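Local atomic coordinates of lipopolysaccharide export system protein LptH (Pseudomonas aeruginosa, PDB entry 4UU4), a protein that binds lipopolysaccharide in the periplasm and is required to carry it from the inner to the outer membrane, perhaps as part of a bridge between them. Residues P32-A37 against V56-S61; S61-G66 against P88-Q93. One frame throughout, in Å; residues are numbered along the deposited sequence.

How the interactions relate
Interactions 1 and 2 illustrate how an antiparallel sheet grows strand by strand. They share one sheet, whose first four strands across are 34-36, 55-59, 62-66 and 89-93, and their centres lie about 10 Å apart. Along the chain they come in series: the second segment of interaction 1 ends at Ser61, where interaction 2 begins. Strands 55-59 and 62-66, one from each contact, are consecutive hairpin neighbours, joined by a probable hydrogen bond from Leu64 N to Val57 O (2.8 Å) and by packing of Thr58 on Lys63. Interaction 1 is the pairing at one edge of the sheet within the chain, interaction 2 lies farther in, and this continuous pairing builds one wall of the jellyroll, the fold of the Lpt proteins.

Interaction 1 (P32-A37 against V56-S61); sequences PIRVQA and VVTQGS
Pro32 meets the second strand through a water: its carbonyl O accepts a hydrogen bond from the water, which also donates to Thr58 O and accepts from Gly60 N. The water thus bridges the two segments where the direct backbone ladder stops. At Ile33, CG1 lies 3.6 Å from Gln59 NE2, while CG2, anti to the backbone N, reaches Val57 CG2 at 3.8 Å. The side chains of Ile33 and Val57 lie alongside each other and share one direction.

Arg34 begins the regular pairing. It faces Thr58 as a hydrogen-bonded pair, with Arg34 N to Thr58 O and Thr58 N to Arg34 O both 2.9 Å. The two side chains cross at a slant on the same face, and the part of Arg34 that meets Thr58 is the start of its side chain rather than the guanidinium. Val35 opposite Val57 is the non-hydrogen-bonded pair, its CA atoms 4.3 Å apart. Val35 CG1 meets Val57 CB in an apolar contact on the face these two valines share. Gln36 closes a second hydrogen-bonded pair with Val56, returning to the face of Arg34 and Thr58. Its CG is anti to the backbone N (chi1 -177°), and the chain beyond CG is extended, which carries OE1 alongside Val56, 3.7 Å from Val56 CG2.

Val35 also touches Tyr51 and Val55. Such alternation of hydrogen-bonded and non-hydrogen-bonded pairs is that of an antiparallel sheet, here at one outermost strand within the chain of the beta-jellyroll found in Lpt proteins.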
loop_
_atom_site.group_PDB
_atom_site.type_symbol
_atom_site.label_atom_id
_atom_site.label_comp_id
_atom_site.label_asym_id
_atom_site.label_seq_id
_atom_site.Cartn_x
_atom_site.Cartn_y
_atom_site.Cartn_z
ATOM N N PRO A 32 -10.995 -2.076 13.237
ATOM C CA PRO A 32 -9.679 -2.246 13.862
ATOM C C PRO A 32 -8.631 -2.799 12.895
ATOM O O PRO A 32 -8.973 -3.450 11.908
ATOM C CB PRO A 32 -9.953 -3.262 14.973
ATOM C CG PRO A 32 -11.135 -4.028 14.494
ATOM C CD PRO A 32 -11.985 -3.027 13.770
ATOM N N ILE A 33 -7.361 -2.528 13.186
ATOM C CA ILE A 33 -6.251 -3.037 12.391
ATOM C C ILE A 33 -5.655 -4.273 13.054
ATOM O O ILE A 33 -5.143 -4.190 14.168
ATOM C CB ILE A 33 -5.129 -1.983 12.271
ATOM C CG1 ILE A 33 -5.680 -0.654 11.754
ATOM C CG2 ILE A 33 -3.998 -2.491 11.383
ATOM C CD1 ILE A 33 -4.662 0.456 11.785
ATOM N N ARG A 34 -5.724 -5.421 12.388
ATOM C CA ARG A 34 -5.069 -6.615 12.923
ATOM C C ARG A 34 -3.766 -6.911 12.183
ATOM O O ARG A 34 -3.697 -6.781 10.966
ATOM C CB ARG A 34 -6.006 -7.836 12.950
ATOM C CG ARG A 34 -7.124 -7.833 11.920
ATOM C CD ARG A 34 -8.340 -8.640 12.393
ATOM N NE ARG A 34 -8.849 -8.167 13.680
ATOM C CZ ARG A 34 -10.059 -8.443 14.161
ATOM N NH1 ARG A 34 -10.907 -9.188 13.463
ATOM N NH2 ARG A 34 -10.427 -7.966 15.344
ATOM N N VAL A 35 -2.725 -7.271 12.928
ATOM C CA VAL A 35 -1.443 -7.597 12.313
ATOM C C VAL A 35 -0.990 -9.000 12.717
ATOM O O VAL A 35 -1.110 -9.399 13.873
ATOM C CB VAL A 35 -0.339 -6.570 12.665
ATOM C CG1 VAL A 35 0.789 -6.640 11.647
ATOM C CG2 VAL A 35 -0.904 -5.165 12.720
ATOM N N GLN A 36 -0.480 -9.744 11.745
ATOM C CA GLN A 36 0.014 -11.087 11.978
ATOM C C GLN A 36 1.441 -11.156 11.458
ATOM O O GLN A 36 1.688 -10.881 10.281
ATOM C CB GLN A 36 -0.866 -12.109 11.254
ATOM C CG GLN A 36 -0.480 -13.557 11.500
ATOM C CD GLN A 36 -0.824 -14.456 10.329
ATOM O OE1 GLN A 36 -1.043 -13.985 9.211
ATOM N NE2 GLN A 36 -0.868 -15.762 10.579
ATOM N N ALA A 37 2.382 -11.501 12.336
ATOM C CA ALA A 37 3.776 -11.629 11.929
ATOM C C ALA A 37 4.519 -12.706 12.706
ATOM O O ALA A 37 3.936 -13.412 13.528
ATOM C CB ALA A 37 4.496 -10.293 12.055
ATOM N N VAL A 56 1.275 -9.610 7.716
ATOM C CA VAL A 56 -0.043 -9.369 7.148
ATOM C C VAL A 56 -0.823 -8.405 8.037
ATOM O O VAL A 56 -1.201 -8.750 9.150
ATOM C CB VAL A 56 -0.867 -10.670 7.050
ATOM C CG1 VAL A 56 -2.143 -10.433 6.249
ATOM C CG2 VAL A 56 -0.044 -11.781 6.434
ATOM N N VAL A 57 -1.066 -7.196 7.545
ATOM C CA VAL A 57 -1.927 -6.252 8.249
ATOM C C VAL A 57 -3.255 -6.066 7.509
ATOM O O VAL A 57 -3.277 -5.746 6.324
ATOM C CB VAL A 57 -1.220 -4.886 8.505
ATOM C CG1 VAL A 57 0.031 -4.735 7.637
ATOM C CG2 VAL A 57 -2.190 -3.715 8.322
ATOM N N THR A 58 -4.363 -6.292 8.205
ATOM C CA THR A 58 -5.681 -6.102 7.611
ATOM C C THR A 58 -6.511 -5.064 8.365
ATOM O O THR A 58 -6.518 -5.035 9.599
ATOM C CB THR A 58 -6.481 -7.426 7.531
ATOM O OG1 THR A 58 -6.684 -7.949 8.847
ATOM C CG2 THR A 58 -5.748 -8.458 6.680
ATOM N N GLN A 59 -7.199 -4.211 7.609
ATOM C CA GLN A 59 -8.157 -3.263 8.172
ATOM C C GLN A 59 -9.465 -3.340 7.388
ATOM O O GLN A 59 -9.698 -2.563 6.462
ATOM C CB GLN A 59 -7.596 -1.841 8.139
ATOM C CG GLN A 59 -8.412 -0.815 8.914
ATOM C CD GLN A 59 -7.815 0.587 8.844
ATOM O OE1 GLN A 59 -7.151 0.946 7.873
ATOM N NE2 GLN A 59 -8.046 1.379 9.881
ATOM N N GLY A 60 -10.310 -4.295 7.756
ATOM C CA GLY A 60 -11.577 -4.493 7.079
ATOM C C GLY A 60 -11.422 -5.214 5.755
ATOM O O GLY A 60 -11.301 -6.437 5.710
ATOM N N SER A 61 -11.432 -4.448 4.670
ATOM C CA SER A 61 -11.248 -5.005 3.334
ATOM C C SER A 61 -9.836 -4.716 2.838
ATOM O O SER A 61 -9.341 -5.363 1.915
ATOM C CB SER A 61 -12.275 -4.428 2.358
ATOM O OG SER A 61 -11.653 -3.550 1.440
HETATM O O HOH W 1 -9.519 -5.553 10.488
#

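Interaction 2 (S61-G66 against P88-Q93)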
loop_
_atom_site.group_PDB
_atom_site.type_symbol
_atom_site.label_atom_id
_atom_site.label_comp_id
_atom_site.label_asym_id
_atom_site.label_seq_id
_atom_site.Cartn_x
_atom_site.Cartn_y
_atom_site.Cartn_z
ATOM N N SER A 61 -11.432 -4.448 4.670
ATOM C CA SER A 61 -11.248 -5.005 3.334
ATOM C C SER A 61 -9.836 -4.716 2.838
ATOM O O SER A 61 -9.341 -5.363 1.915
ATOM C CB SER A 61 -12.275 -4.428 2.358
ATOM O OG SER A 61 -11.653 -3.550 1.440
ATOM N N THR A 62 -9.193 -3.736 3.460
ATOM C CA THR A 62 -7.827 -3.379 3.113
ATOM C C THR A 62 -6.858 -4.448 3.609
ATOM O O THR A 62 -7.059 -5.037 4.673
ATOM C CB THR A 62 -7.460 -2.012 3.713
ATOM O OG1 THR A 62 -8.322 -1.006 3.167
ATOM C CG2 THR A 62 -6.021 -1.651 3.407
ATOM N N LYS A 63 -5.811 -4.712 2.836
ATOM C CA LYS A 63 -4.791 -5.662 3.257
ATOM C C LYS A 63 -3.407 -5.243 2.765
ATOM O O LYS A 63 -3.241 -4.843 1.617
ATOM C CB LYS A 63 -5.142 -7.075 2.777
ATOM C CG LYS A 63 -4.213 -8.156 3.299
ATOM C CD LYS A 63 -4.738 -9.547 2.995
ATOM C CE LYS A 63 -4.692 -9.848 1.513
ATOM N NZ LYS A 63 -5.110 -11.247 1.220
ATOM N N LEU A 64 -2.425 -5.320 3.654
ATOM C CA LEU A 64 -1.040 -5.020 3.336
ATOM C C LEU A 64 -0.233 -6.248 3.705
ATOM O O LEU A 64 -0.436 -6.821 4.770
ATOM C CB LEU A 64 -0.546 -3.825 4.155
ATOM C CG LEU A 64 -0.078 -2.573 3.415
ATOM C CD1 LEU A 64 0.854 -2.933 2.260
ATOM C CD2 LEU A 64 -1.269 -1.764 2.934
ATOM N N THR A 65 0.669 -6.669 2.825
ATOM C CA THR A 65 1.589 -7.747 3.175
ATOM C C THR A 65 3.021 -7.284 2.977
ATOM O O THR A 65 3.262 -6.242 2.371
ATOM C CB THR A 65 1.351 -9.034 2.359
ATOM O OG1 THR A 65 1.773 -8.833 1.007
ATOM C CG2 THR A 65 -0.115 -9.438 2.388
ATOM N N GLY A 66 3.971 -8.045 3.507
ATOM C CA GLY A 66 5.368 -7.692 3.319
ATOM C C GLY A 66 6.328 -8.499 4.165
ATOM O O GLY A 66 5.914 -9.307 4.990
ATOM N N PRO A 88 7.356 -8.507 -4.243
ATOM C CA PRO A 88 7.117 -7.144 -3.764
ATOM C C PRO A 88 6.162 -7.129 -2.580
ATOM O O PRO A 88 5.614 -8.160 -2.185
ATOM C CB PRO A 88 6.431 -6.498 -4.966
ATOM C CG PRO A 88 5.607 -7.607 -5.518
ATOM C CD PRO A 88 6.456 -8.847 -5.359
ATOM N N ALA A 89 5.970 -5.944 -2.021
ATOM C CA ALA A 89 4.914 -5.709 -1.061
ATOM C C ALA A 89 3.591 -5.614 -1.811
ATOM O O ALA A 89 3.541 -5.196 -2.989
ATOM C CB ALA A 89 5.179 -4.443 -0.287
ATOM N N TYR A 90 2.521 -5.982 -1.110
ATOM C CA TYR A 90 1.208 -6.161 -1.712
ATOM C C TYR A 90 0.110 -5.407 -0.961
ATOM O O TYR A 90 0.037 -5.451 0.262
ATOM C CB TYR A 90 0.886 -7.656 -1.762
ATOM C CG TYR A 90 -0.503 -8.016 -2.244
ATOM C CD1 TYR A 90 -0.876 -7.827 -3.573
ATOM C CD2 TYR A 90 -1.428 -8.577 -1.377
ATOM C CE1 TYR A 90 -2.141 -8.171 -4.017
ATOM C CE2 TYR A 90 -2.693 -8.922 -1.811
ATOM C CZ TYR A 90 -3.046 -8.720 -3.131
ATOM O OH TYR A 90 -4.309 -9.065 -3.558
ATOM N N TYR A 91 -0.738 -4.715 -1.713
ATOM C CA TYR A 91 -1.901 -4.022 -1.170
ATOM C C TYR A 91 -3.151 -4.565 -1.857
ATOM O O TYR A 91 -3.157 -4.758 -3.064
ATOM C CB TYR A 91 -1.775 -2.513 -1.412
ATOM C CG TYR A 91 -3.008 -1.701 -1.059
ATOM C CD1 TYR A 91 -3.198 -1.217 0.225
ATOM C CD2 TYR A 91 -3.969 -1.400 -2.016
ATOM C CE1 TYR A 91 -4.311 -0.471 0.557
ATOM C CE2 TYR A 91 -5.090 -0.653 -1.693
ATOM C CZ TYR A 91 -5.256 -0.193 -0.402
ATOM O OH TYR A 91 -6.366 0.552 -0.067
ATOM N N GLU A 92 -4.205 -4.812 -1.090
ATOM C CA GLU A 92 -5.453 -5.308 -1.653
ATOM C C GLU A 92 -6.609 -4.499 -1.087
ATOM O O GLU A 92 -6.643 -4.248 0.112
ATOM C CB GLU A 92 -5.626 -6.784 -1.294
ATOM C CG GLU A 92 -6.746 -7.482 -2.044
ATOM C CD GLU A 92 -7.039 -8.869 -1.501
ATOM O OE1 GLU A 92 -6.252 -9.799 -1.781
ATOM O OE2 GLU A 92 -8.058 -9.029 -0.796
ATOM N N GLN A 93 -7.552 -4.073 -1.924
ATOM C CA GLN A 93 -8.726 -3.395 -1.356
ATOM C C GLN A 93 -9.991 -3.447 -2.211
ATOM O O GLN A 93 -9.930 -3.628 -3.420
ATOM C CB GLN A 93 -8.405 -1.950 -0.941
ATOM C CG GLN A 93 -8.802 -0.888 -1.950
ATOM C CD GLN A 93 -9.607 0.235 -1.320
ATOM O OE1 GLN A 93 -9.816 0.258 -0.107
ATOM N NE2 GLN A 93 -10.068 1.169 -2.143
#
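Lys63 and Glu92 both set CG anti to the backbone N (chi1 -174° and -169°), and their side chains leave the sheet side by side. The lysine chain then bends at chi3 (69°), which places CE 3.6 Å from Glu92 OE1, and NZ forms a salt bridge with that same oxygen. The bridge is long, with NZ to OE1 at 3.5 Å. Glu92 OE1 has a second partner: Tyr90 OH donates to its anti lone pair over 2.7 Å. One carboxylate oxygen therefore links the phenol and the ammonium group, an environment that would be expected to stabilise the ionised carboxylate. Lys63 CE lies at the edge of the Tyr90 ring, in its plane, 4.0 Å from Tyr90 CE2. Farther along this face, the side chains of Thr65 and Tyr90 cross.

On the other face Leu64 and Thr62 meet the ring of Tyr91. Leu64 crosses Tyr91 at a slant, bringing CD2 to the ring edge at CD1, and Thr62 CG2 comes within 3.5 Å of Tyr91 CE1. Between the two faces, the backbones pair in antiparallel fashion: Lys63 and Glu92 exchange two hydrogen bonds, Lys63 N to Glu92 O and Glu92 N to Lys63 O, while Thr65 N donates to Tyr90 O at 2.9 Å.

Leu64 and Tyr91 reach inward to Ile109 on strand 109-112 of the second sheet, joining the two sheets of the jellyroll. In the plane of the sheet, strand 62-66 has strand 55-59 on its other side, and strand 89-93 pairs on its far side with strand 102-106, where the ring of Tyr90 meets that of Tyr105.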